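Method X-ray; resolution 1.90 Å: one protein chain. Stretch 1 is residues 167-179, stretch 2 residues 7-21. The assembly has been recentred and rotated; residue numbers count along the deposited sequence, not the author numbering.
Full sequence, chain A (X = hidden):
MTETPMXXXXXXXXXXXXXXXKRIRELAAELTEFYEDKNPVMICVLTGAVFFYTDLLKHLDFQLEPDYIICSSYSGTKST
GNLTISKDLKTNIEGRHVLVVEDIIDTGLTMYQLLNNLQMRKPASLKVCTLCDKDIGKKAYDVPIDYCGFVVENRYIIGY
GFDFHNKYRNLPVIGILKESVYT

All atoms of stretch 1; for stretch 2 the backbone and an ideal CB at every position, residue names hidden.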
ATOM      1  N   LYS A 167       6.588 -11.175 -10.335  1.00 17.61           N
ATOM      2  CA  LYS A 167       6.177 -12.389  -9.638  1.00 21.08           C
ATOM      3  C   LYS A 167       6.810 -12.459  -8.240  1.00 19.62           C
ATOM      4  O   LYS A 167       7.767 -11.736  -7.939  1.00 18.45           O
ATOM      5  CB  LYS A 167       6.581 -13.640 -10.434  1.00 22.92           C
ATOM      6  CG  LYS A 167       5.987 -13.709 -11.831  1.00 28.87           C
ATOM      7  CD  LYS A 167       6.235 -15.054 -12.503  1.00 36.01           C
ATOM      8  CE  LYS A 167       7.713 -15.300 -12.761  1.00 43.48           C
ATOM      9  NZ  LYS A 167       8.297 -14.294 -13.694  1.00 50.94           N
ATOM     10  N   TYR A 168       6.231 -13.302  -7.387  1.00 20.21           N
ATOM     11  CA  TYR A 168       6.715 -13.565  -6.026  1.00 20.36           C
ATOM     12  C   TYR A 168       6.401 -12.584  -4.887  1.00 18.97           C
ATOM     13  O   TYR A 168       6.759 -12.846  -3.745  1.00 18.69           O
ATOM     14  CB  TYR A 168       8.220 -13.864  -6.056  1.00 21.98           C
ATOM     15  CG  TYR A 168       8.647 -14.835  -7.149  1.00 25.53           C
ATOM     16  CD1 TYR A 168       8.123 -16.124  -7.223  1.00 26.43           C
ATOM     17  CD2 TYR A 168       9.589 -14.461  -8.097  1.00 29.04           C
ATOM     18  CE1 TYR A 168       8.536 -17.018  -8.216  1.00 28.16           C
ATOM     19  CE2 TYR A 168      10.008 -15.341  -9.091  1.00 30.07           C
ATOM     20  CZ  TYR A 168       9.483 -16.614  -9.143  1.00 29.38           C
ATOM     21  OH  TYR A 168       9.938 -17.482 -10.111  1.00 33.27           O
ATOM     22  N   ARG A 169       5.710 -11.484  -5.177  1.00 19.99           N
ATOM     23  CA  ARG A 169       5.357 -10.495  -4.148  1.00 19.20           C
ATOM     24  C   ARG A 169       4.512 -11.076  -3.042  1.00 17.54           C
ATOM     25  O   ARG A 169       4.607 -10.653  -1.898  1.00 18.36           O
ATOM     26  CB  ARG A 169       4.505  -9.370  -4.730  1.00 20.74           C
ATOM     27  CG  ARG A 169       5.164  -8.493  -5.718  1.00 23.29           C
ATOM     28  CD  ARG A 169       4.228  -7.356  -6.063  1.00 21.70           C
ATOM     29  NE  ARG A 169       4.840  -6.522  -7.080  1.00 21.04           N
ATOM     30  CZ  ARG A 169       4.742  -6.754  -8.381  1.00 20.68           C
ATOM     31  NH1 ARG A 169       4.037  -7.788  -8.822  1.00 18.10           N
ATOM     32  NH2 ARG A 169       5.398  -5.985  -9.235  1.00 24.40           N
ATOM     33  N   ASN A 170       3.599 -11.956  -3.430  1.00 19.55           N
ATOM     34  CA  ASN A 170       2.654 -12.590  -2.514  1.00 20.78           C
ATOM     35  C   ASN A 170       3.224 -13.591  -1.509  1.00 22.62           C
ATOM     36  O   ASN A 170       2.538 -13.957  -0.554  1.00 24.67           O
ATOM     37  CB  ASN A 170       1.534 -13.266  -3.313  1.00 17.96           C
ATOM     38  CG  ASN A 170       2.044 -14.405  -4.177  1.00 19.93           C
ATOM     39  OD1 ASN A 170       2.751 -14.181  -5.160  1.00 22.66           O
ATOM     40  ND2 ASN A 170       1.699 -15.626  -3.814  1.00 20.21           N
ATOM     41  N   LEU A 171       4.449 -14.063  -1.730  1.00 21.42           N
ATOM     42  CA  LEU A 171       5.068 -15.018  -0.811  1.00 20.15           C
ATOM     43  C   LEU A 171       5.083 -14.448   0.597  1.00 22.20           C
ATOM     44  O   LEU A 171       5.459 -13.295   0.800  1.00 23.04           O
ATOM     45  CB  LEU A 171       6.496 -15.333  -1.247  1.00 19.17           C
ATOM     46  CG  LEU A 171       6.660 -16.509  -2.206  1.00 25.90           C
ATOM     47  CD1 LEU A 171       5.556 -16.539  -3.247  1.00 29.86           C
ATOM     48  CD2 LEU A 171       8.009 -16.420  -2.857  1.00 27.71           C
ATOM     49  N   PRO A 172       4.668 -15.239   1.591  1.00 23.47           N
ATOM     50  CA  PRO A 172       4.632 -14.788   2.985  1.00 23.80           C
ATOM     51  C   PRO A 172       5.997 -14.808   3.691  1.00 22.82           C
ATOM     52  O   PRO A 172       6.076 -14.650   4.910  1.00 25.16           O
ATOM     53  CB  PRO A 172       3.651 -15.769   3.620  1.00 23.22           C
ATOM     54  CG  PRO A 172       3.953 -17.036   2.899  1.00 24.34           C
ATOM     55  CD  PRO A 172       4.060 -16.580   1.459  1.00 24.19           C
ATOM     56  N   VAL A 173       7.064 -14.979   2.921  1.00 19.60           N
ATOM     57  CA  VAL A 173       8.409 -15.040   3.472  1.00 17.91           C
ATOM     58  C   VAL A 173       9.373 -14.199   2.639  1.00 18.77           C
ATOM     59  O   VAL A 173       9.048 -13.748   1.542  1.00 19.87           O
ATOM     60  CB  VAL A 173       8.960 -16.501   3.451  1.00 19.09           C
ATOM     61  CG1 VAL A 173       8.064 -17.438   4.248  1.00 21.87           C
ATOM     62  CG2 VAL A 173       9.090 -16.998   2.013  1.00 17.22           C
ATOM     63  N   ILE A 174      10.557 -13.974   3.189  1.00 17.76           N
ATOM     64  CA  ILE A 174      11.608 -13.267   2.480  1.00 17.98           C
ATOM     65  C   ILE A 174      12.589 -14.404   2.176  1.00 18.63           C
ATOM     66  O   ILE A 174      12.988 -15.141   3.076  1.00 17.74           O
ATOM     67  CB  ILE A 174      12.250 -12.192   3.377  1.00 19.97           C
ATOM     68  CG1 ILE A 174      11.289 -11.001   3.521  1.00 18.25           C
ATOM     69  CG2 ILE A 174      13.609 -11.762   2.823  1.00 18.66           C
ATOM     70  CD1 ILE A 174      11.730  -9.992   4.546  1.00 19.43           C
ATOM     71  N   GLY A 175      12.929 -14.593   0.910  1.00 20.20           N
ATOM     72  CA  GLY A 175      13.833 -15.674   0.566  1.00 19.32           C
ATOM     73  C   GLY A 175      14.706 -15.353  -0.620  1.00 19.88           C
ATOM     74  O   GLY A 175      14.585 -14.284  -1.212  1.00 19.15           O
ATOM     75  N   ILE A 176      15.572 -16.298  -0.970  1.00 18.59           N
ATOM     76  CA  ILE A 176      16.512 -16.156  -2.079  1.00 17.50           C
ATOM     77  C   ILE A 176      15.960 -16.801  -3.339  1.00 19.07           C
ATOM     78  O   ILE A 176      15.499 -17.948  -3.311  1.00 18.05           O
ATOM     79  CB  ILE A 176      17.874 -16.827  -1.723  1.00 20.47           C
ATOM     80  CG1 ILE A 176      18.529 -16.089  -0.545  1.00 23.21           C
ATOM     81  CG2 ILE A 176      18.799 -16.863  -2.937  1.00 14.35           C
ATOM     82  CD1 ILE A 176      19.715 -16.796   0.052  1.00 21.84           C
ATOM     83  N   LEU A 177      16.018 -16.066  -4.440  1.00 20.23           N
ATOM     84  CA  LEU A 177      15.540 -16.554  -5.731  1.00 25.42           C
ATOM     85  C   LEU A 177      16.586 -17.557  -6.235  1.00 31.37           C
ATOM     86  O   LEU A 177      17.787 -17.267  -6.187  1.00 29.55           O
ATOM     87  CB  LEU A 177      15.430 -15.371  -6.705  1.00 23.17           C
ATOM     88  CG  LEU A 177      14.607 -15.367  -8.002  1.00 23.22           C
ATOM     89  CD1 LEU A 177      15.510 -15.184  -9.196  1.00 24.70           C
ATOM     90  CD2 LEU A 177      13.746 -16.605  -8.130  1.00 21.58           C
ATOM     91  N   LYS A 178      16.143 -18.744  -6.652  1.00 35.79           N
ATOM     92  CA  LYS A 178      17.055 -19.769  -7.171  1.00 40.84           C
ATOM     93  C   LYS A 178      17.831 -19.217  -8.350  1.00 45.48           C
ATOM     94  O   LYS A 178      17.317 -18.392  -9.104  1.00 38.66           O
ATOM     95  CB  LYS A 178      16.290 -20.987  -7.682  1.00 39.95           C
ATOM     96  CG  LYS A 178      15.850 -21.977  -6.651  1.00 40.64           C
ATOM     97  CD  LYS A 178      15.154 -23.132  -7.343  1.00 41.82           C
ATOM     98  CE  LYS A 178      14.558 -24.091  -6.338  1.00 48.65           C
ATOM     99  NZ  LYS A 178      13.896 -25.248  -6.992  1.00 53.84           N
ATOM    100  N   GLU A 179      19.041 -19.728  -8.548  1.00 57.25           N
ATOM    101  CA  GLU A 179      19.876 -19.299  -9.662  1.00 71.02           C
ATOM    102  C   GLU A 179      19.259 -19.732 -10.986  1.00 78.71           C
ATOM    103  O   GLU A 179      19.885 -19.619 -12.037  1.00 78.93           O
ATOM    104  CB  GLU A 179      21.283 -19.883  -9.524  1.00 73.90           C
ATOM    105  CG  GLU A 179      22.080 -19.276  -8.390  1.00 79.51           C
ATOM    106  CD  GLU A 179      22.178 -17.766  -8.504  1.00 83.67           C
ATOM    107  OE1 GLU A 179      22.522 -17.271  -9.600  1.00 86.42           O
ATOM    108  OE2 GLU A 179      21.897 -17.072  -7.502  1.00 86.38           O
ATOM    109  N   UNK A   7       6.613 -20.789  -4.945  1.00101.28           N
ATOM    110  CA  UNK A   7       7.311 -21.121  -3.706  1.00 90.41           C
ATOM    111  C   UNK A   7       8.436 -22.112  -3.987  1.00 83.76           C
ATOM    112  O   UNK A   7       9.406 -22.196  -3.241  1.00 81.26           O
ATOM    113  CB  UNK A   7       6.338 -21.695  -2.674  1.00 90.41           C
ATOM    114  N   UNK A   8       8.306 -22.853  -5.080  1.00 77.66           N
ATOM    115  CA  UNK A   8       9.315 -23.833  -5.459  1.00 71.46           C
ATOM    116  C   UNK A   8      10.553 -23.194  -6.080  1.00 65.40           C
ATOM    117  O   UNK A   8      11.566 -23.863  -6.272  1.00 64.26           O
ATOM    118  CB  UNK A   8       8.713 -24.844  -6.437  1.00 71.46           C
ATOM    119  N   UNK A   9      10.468 -21.904  -6.398  1.00 57.78           N
ATOM    120  CA  UNK A   9      11.592 -21.183  -6.988  1.00 49.94           C
ATOM    121  C   UNK A   9      12.487 -20.577  -5.917  1.00 43.35           C
ATOM    122  O   UNK A   9      13.455 -19.877  -6.219  1.00 41.54           O
ATOM    123  CB  UNK A   9      11.086 -20.087  -7.928  1.00 49.94           C
ATOM    124  N   UNK A  10      12.141 -20.833  -4.662  1.00 38.25           N
ATOM    125  CA  UNK A  10      12.913 -20.340  -3.536  1.00 34.85           C
ATOM    126  C   UNK A  10      14.062 -21.295  -3.338  1.00 32.02           C
ATOM    127  O   UNK A  10      13.864 -22.503  -3.376  1.00 33.14           O
ATOM    128  CB  UNK A  10      12.064 -20.211  -2.270  1.00 34.85           C
ATOM    129  N   UNK A  11      15.266 -20.757  -3.198  1.00 28.92           N
ATOM    130  CA  UNK A  11      16.429 -21.586  -2.940  1.00 24.69           C
ATOM    131  C   UNK A  11      16.354 -21.888  -1.449  1.00 25.19           C
ATOM    132  O   UNK A  11      16.712 -22.979  -1.001  1.00 24.04           O
ATOM    133  CB  UNK A  11      17.740 -20.906  -3.339  1.00 24.69           C
ATOM    134  N   UNK A  12      15.903 -20.892  -0.687  1.00 22.25           N
ATOM    135  CA  UNK A  12      15.728 -21.008   0.753  1.00 23.04           C
ATOM    136  C   UNK A  12      15.066 -19.778   1.343  1.00 21.49           C
ATOM    137  O   UNK A  12      15.093 -18.693   0.760  1.00 19.94           O
ATOM    138  CB  UNK A  12      17.078 -21.247   1.432  1.00 23.04           C
ATOM    139  N   UNK A  13      14.429 -19.978   2.487  1.00 18.74           N
ATOM    140  CA  UNK A  13      13.733 -18.918   3.191  1.00 18.59           C
ATOM    141  C   UNK A  13      14.699 -18.324   4.189  1.00 18.16           C
ATOM    142  O   UNK A  13      15.442 -19.062   4.843  1.00 21.26           O
ATOM    143  CB  UNK A  13      12.465 -19.429   3.877  1.00 18.59           C
ATOM    144  N   UNK A  14      14.734 -16.999   4.261  1.00 13.62           N
ATOM    145  CA  UNK A  14      15.594 -16.311   5.206  1.00 15.00           C
ATOM    146  C   UNK A  14      14.790 -15.962   6.453  1.00 17.51           C
ATOM    147  O   UNK A  14      15.282 -16.077   7.570  1.00 17.58           O
ATOM    148  CB  UNK A  14      16.203 -15.055   4.578  1.00 15.00           C
ATOM    149  N   UNK A  15      13.546 -15.528   6.255  1.00 18.43           N
ATOM    150  CA  UNK A  15      12.667 -15.152   7.367  1.00 18.53           C
ATOM    151  C   UNK A  15      11.254 -15.548   7.023  1.00 17.61           C
ATOM    152  O   UNK A  15      10.812 -15.345   5.898  1.00 22.14           O
ATOM    153  CB  UNK A  15      12.749 -13.654   7.668  1.00 18.53           C
ATOM    154  N   UNK A  16      10.568 -16.167   7.972  1.00 19.99           N
ATOM    155  CA  UNK A  16       9.184 -16.585   7.768  1.00 25.31           C
ATOM    156  C   UNK A  16       8.236 -15.475   8.234  1.00 22.92           C
ATOM    157  O   UNK A  16       8.677 -14.501   8.839  1.00 19.94           O
ATOM    158  CB  UNK A  16       8.897 -17.890   8.514  1.00 25.31           C
ATOM    159  N   UNK A  17       6.940 -15.645   7.999  1.00 23.02           N
ATOM    160  CA  UNK A  17       5.966 -14.621   8.372  1.00 27.86           C
ATOM    161  C   UNK A  17       6.008 -14.293   9.862  1.00 26.31           C
ATOM    162  O   UNK A  17       5.826 -13.141  10.250  1.00 26.53           O
ATOM    163  CB  UNK A  17       4.557 -15.076   7.985  1.00 27.86           C
ATOM    164  N   UNK A  18       6.310 -15.286  10.691  1.00 27.38           N
ATOM    165  CA  UNK A  18       6.392 -15.064  12.132  1.00 26.34           C
ATOM    166  C   UNK A  18       7.547 -14.128  12.475  1.00 24.74           C
ATOM    167  O   UNK A  18       7.387 -13.226  13.301  1.00 23.42           O
ATOM    168  CB  UNK A  18       6.555 -16.395  12.868  1.00 26.34           C
ATOM    169  N   UNK A  19       8.695 -14.321  11.822  1.00 22.32           N
ATOM    170  CA  UNK A  19       9.869 -13.476  12.060  1.00 18.66           C
ATOM    171  C   UNK A  19       9.577 -12.048  11.626  1.00 14.51           C
ATOM    172  O   UNK A  19       9.922 -11.099  12.314  1.00 15.79           O
ATOM    173  CB  UNK A  19      11.092 -14.018  11.317  1.00 18.66           C
ATOM    174  N   UNK A  20       8.978 -11.916  10.452  1.00 16.67           N
ATOM    175  CA  UNK A  20       8.635 -10.623   9.868  1.00 16.29           C
ATOM    176  C   UNK A  20       7.693  -9.851  10.776  1.00 16.15           C
ATOM    177  O   UNK A  20       7.986  -8.723  11.156  1.00 19.30           O
ATOM    178  CB  UNK A  20       8.002 -10.808   8.488  1.00 16.29           C
ATOM    179  N   UNK A  21       6.598 -10.490  11.175  1.00 17.96           N
ATOM    180  CA  UNK A  21       5.607  -9.849  12.030  1.00 19.23           C
ATOM    181  C   UNK A  21       6.140  -9.442  13.403  1.00 18.15           C
ATOM    182  O   UNK A  21       5.746  -8.410  13.953  1.00 17.53           O
ATOM    183  CB  UNK A  21       4.414 -10.789  12.212  1.00 19.23           C
TER

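Position 7 opens a type I turn, its CB 5.2 Å from Leu-171 CG. A long, flexible apolar chain could bend back to Leu-171 and Pro-172. Met-7 does so, with SD 4.2 Å from Leu-171 CG and CE 3.9 Å from Pro-172 CD.

Position 8 points away, yet Lys-178 NZ lies 5.2 Å from its CB, so a polar and especially an acidic residue would suit. Asp-8 contributes its backbone: Lys-178 NZ donates to Asp-8 O at 2.8 Å.

Position 9 points sideways, its CB 3.6 Å from Tyr-168 OH; a short acceptor would fit. Asp-9 takes the hydroxyl's hydrogen bond, Tyr-168 OH to Asp-9 OD2 at 2.8 Å, while its carbonyl accepts from the backbone of Lys-178.

At 10 the CB leads away, but a branched apolar chain could return toward Leu-171 and the bare CA of Gly-175. Leu-10 returns to both: CD2 lies 3.3 Å from Leu-171 CD2, and CD1 3.5 Å from Gly-175 CA. A CB on that glycine would clash with CD1.

Position 11 anchors the backbone, its N donating to Ile-176 O (2.8 Å). Its CB, 4.0 Å from Lys-178 CG, suits a long chain, polar or aliphatic. Glu-11 is extended, packing its CB against that lysine's aliphatic part.

Position 12 lies on the face of Ile-176, whose CD1 is 5.4 Å from the CB; an aliphatic or a long chain with a flat end could cover it. Arg-12 lays a guanidinium face over it, CZ 3.4 Å from Ile-176 CD1.

Position 13 turns to the other face, near Val-173, where a small branched apolar residue suits. Val-13 puts CG1 3.7 Å from Val-173 CB.

A bulge leaves 14 as the extra residue between 13, paired with Gly-175, and 15, paired with Ile-174; Ile-174 O accepts from the backbone N of 14 at 2.8 Å and from that of 15 at 3.3 Å. The CB of 14 points toward stretch 1, favouring an apolar chain; Leu-14 CD2 reaches Ile-176 CD1 at 4.0 Å. At 15, a large apolar or aromatic group fits; Tyr-15 offers its ring edge, CD2 4.4 Å from Ile-174 CG2.

Position 16 points away just before a helix, calling for Asn, Asp, Ser or Thr. Asn-16 caps it, OD1 accepting from the backbone N of 19 at 2.9 Å.

Position 17 starts beside Pro-172 O, room for a polar chain; Gln-17 folds back, placing NE2 3.3 Å from Pro-172 CB.

Positions 18, 19 and 21 find nothing of stretch 1 near their CBs, so polar, helix-compatible residues would do: Asp-18, Asp-19 and Gln-21.

Position 20 points toward Ile-174, inviting an aliphatic; Ile-20 CD1 packs 4.0 Å from Ile-174 CG1.

Stretch 2, residues 7-21: MDDLERVLYNQDDIQ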
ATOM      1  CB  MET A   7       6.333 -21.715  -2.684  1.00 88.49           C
ATOM      2  CG  MET A   7       6.877 -21.827  -1.253  1.00 84.10           C
ATOM      3  SD  MET A   7       7.115 -20.232  -0.408  1.00 77.22           S
ATOM      4  CE  MET A   7       5.586 -20.077   0.488  1.00 78.69           C
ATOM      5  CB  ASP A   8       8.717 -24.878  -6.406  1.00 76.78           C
ATOM      6  CG  ASP A   8       7.784 -25.847  -5.694  1.00 81.60           C
ATOM      7  OD1 ASP A   8       8.288 -26.728  -4.966  1.00 83.95           O
ATOM      8  OD2 ASP A   8       6.549 -25.728  -5.854  1.00 84.85           O
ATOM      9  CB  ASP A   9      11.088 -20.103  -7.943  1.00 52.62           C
ATOM     10  CG  ASP A   9      10.257 -20.673  -9.063  1.00 55.88           C
ATOM     11  OD1 ASP A   9      10.660 -21.715  -9.626  1.00 55.97           O
ATOM     12  OD2 ASP A   9       9.199 -20.093  -9.376  1.00 59.76           O
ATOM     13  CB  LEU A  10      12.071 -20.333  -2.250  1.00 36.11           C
ATOM     14  CG  LEU A  10      11.250 -19.099  -1.877  1.00 39.41           C
ATOM     15  CD1 LEU A  10      12.173 -17.946  -1.533  1.00 39.33           C
ATOM     16  CD2 LEU A  10      10.335 -18.724  -3.022  1.00 43.28           C
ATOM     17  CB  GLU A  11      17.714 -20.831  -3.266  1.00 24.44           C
ATOM     18  CG  GLU A  11      18.968 -21.583  -2.859  1.00 26.31           C
ATOM     19  CD  GLU A  11      20.223 -20.811  -3.148  1.00 26.09           C
ATOM     20  OE1 GLU A  11      20.504 -20.586  -4.340  1.00 30.07           O
ATOM     21  OE2 GLU A  11      20.928 -20.431  -2.188  1.00 26.98           O
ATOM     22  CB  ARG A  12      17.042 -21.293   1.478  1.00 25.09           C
ATOM     23  CG  ARG A  12      18.143 -20.300   1.262  1.00 32.14           C
ATOM     24  CD  ARG A  12      19.406 -20.920   1.802  1.00 40.36           C
ATOM     25  NE  ARG A  12      20.615 -20.184   1.462  1.00 45.84           N
ATOM     26  CZ  ARG A  12      21.083 -19.154   2.160  1.00 51.64           C
ATOM     27  NH1 ARG A  12      20.439 -18.714   3.238  1.00 53.05           N
ATOM     28  NH2 ARG A  12      22.241 -18.611   1.823  1.00 54.37           N
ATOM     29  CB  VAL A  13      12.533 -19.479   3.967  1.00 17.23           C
ATOM     30  CG1 VAL A  13      11.875 -18.390   4.790  1.00 22.44           C
ATOM     31  CG2 VAL A  13      11.536 -20.115   3.006  1.00 16.21           C
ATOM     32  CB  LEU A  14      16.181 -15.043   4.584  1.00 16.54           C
ATOM     33  CG  LEU A  14      17.123 -15.212   3.384  1.00 19.86           C
ATOM     34  CD1 LEU A  14      17.650 -13.848   2.964  1.00 21.58           C
ATOM     35  CD2 LEU A  14      18.288 -16.139   3.736  1.00 18.68           C
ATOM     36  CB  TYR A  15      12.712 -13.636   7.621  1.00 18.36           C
ATOM     37  CG  TYR A  15      14.090 -13.131   7.953  1.00 18.40           C
ATOM     38  CD1 TYR A  15      14.659 -13.372   9.200  1.00 18.68           C
ATOM     39  CD2 TYR A  15      14.860 -12.495   6.992  1.00 18.20           C
ATOM     40  CE1 TYR A  15      15.966 -13.000   9.473  1.00 19.63           C
ATOM     41  CE2 TYR A  15      16.164 -12.120   7.257  1.00 20.34           C
ATOM     42  CZ  TYR A  15      16.711 -12.378   8.494  1.00 19.99           C
ATOM     43  OH  TYR A  15      18.017 -12.024   8.738  1.00 27.37           O
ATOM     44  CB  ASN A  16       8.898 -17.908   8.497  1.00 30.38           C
ATOM     45  CG  ASN A  16       9.206 -17.841   9.979  1.00 35.06           C
ATOM     46  OD1 ASN A  16       8.614 -17.052  10.712  1.00 37.91           O
ATOM     47  ND2 ASN A  16      10.140 -18.671  10.427  1.00 37.77           N
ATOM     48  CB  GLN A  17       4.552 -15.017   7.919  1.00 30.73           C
ATOM     49  CG  GLN A  17       3.561 -13.838   7.752  1.00 38.68           C
ATOM     50  CD  GLN A  17       4.029 -12.766   6.752  1.00 42.66           C
ATOM     51  OE1 GLN A  17       4.306 -11.623   7.133  1.00 50.43           O
ATOM     52  NE2 GLN A  17       4.097 -13.120   5.493  1.00 44.46           N
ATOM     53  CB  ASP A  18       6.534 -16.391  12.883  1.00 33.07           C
ATOM     54  CG  ASP A  18       5.301 -17.278  12.742  1.00 41.97           C
ATOM     55  OD1 ASP A  18       4.170 -16.758  12.903  1.00 45.12           O
ATOM     56  OD2 ASP A  18       5.459 -18.490  12.461  1.00 43.61           O
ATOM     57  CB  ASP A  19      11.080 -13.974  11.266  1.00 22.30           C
ATOM     58  CG  ASP A  19      11.468 -15.406  11.605  1.00 27.43           C
ATOM     59  OD1 ASP A  19      11.309 -15.813  12.775  1.00 28.37           O
ATOM     60  OD2 ASP A  19      11.940 -16.117  10.692  1.00 25.24           O
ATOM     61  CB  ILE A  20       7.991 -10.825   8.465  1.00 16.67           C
ATOM     62  CG1 ILE A  20       9.050 -11.343   7.481  1.00 13.07           C
ATOM     63  CG2 ILE A  20       7.335  -9.538   7.963  1.00 16.88           C
ATOM     64  CD1 ILE A  20       8.470 -11.914   6.203  1.00 14.24           C
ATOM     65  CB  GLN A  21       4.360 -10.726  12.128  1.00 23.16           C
ATOM     66  CG  GLN A  21       3.647 -10.879  10.780  1.00 26.54           C
ATOM     67  CD  GLN A  21       3.378  -9.531  10.098  1.00 29.62           C
ATOM     68  OE1 GLN A  21       2.940  -8.564  10.744  1.00 30.95           O
ATOM     69  NE2 GLN A  21       3.637  -9.462   8.802  1.00 26.68           N
TER
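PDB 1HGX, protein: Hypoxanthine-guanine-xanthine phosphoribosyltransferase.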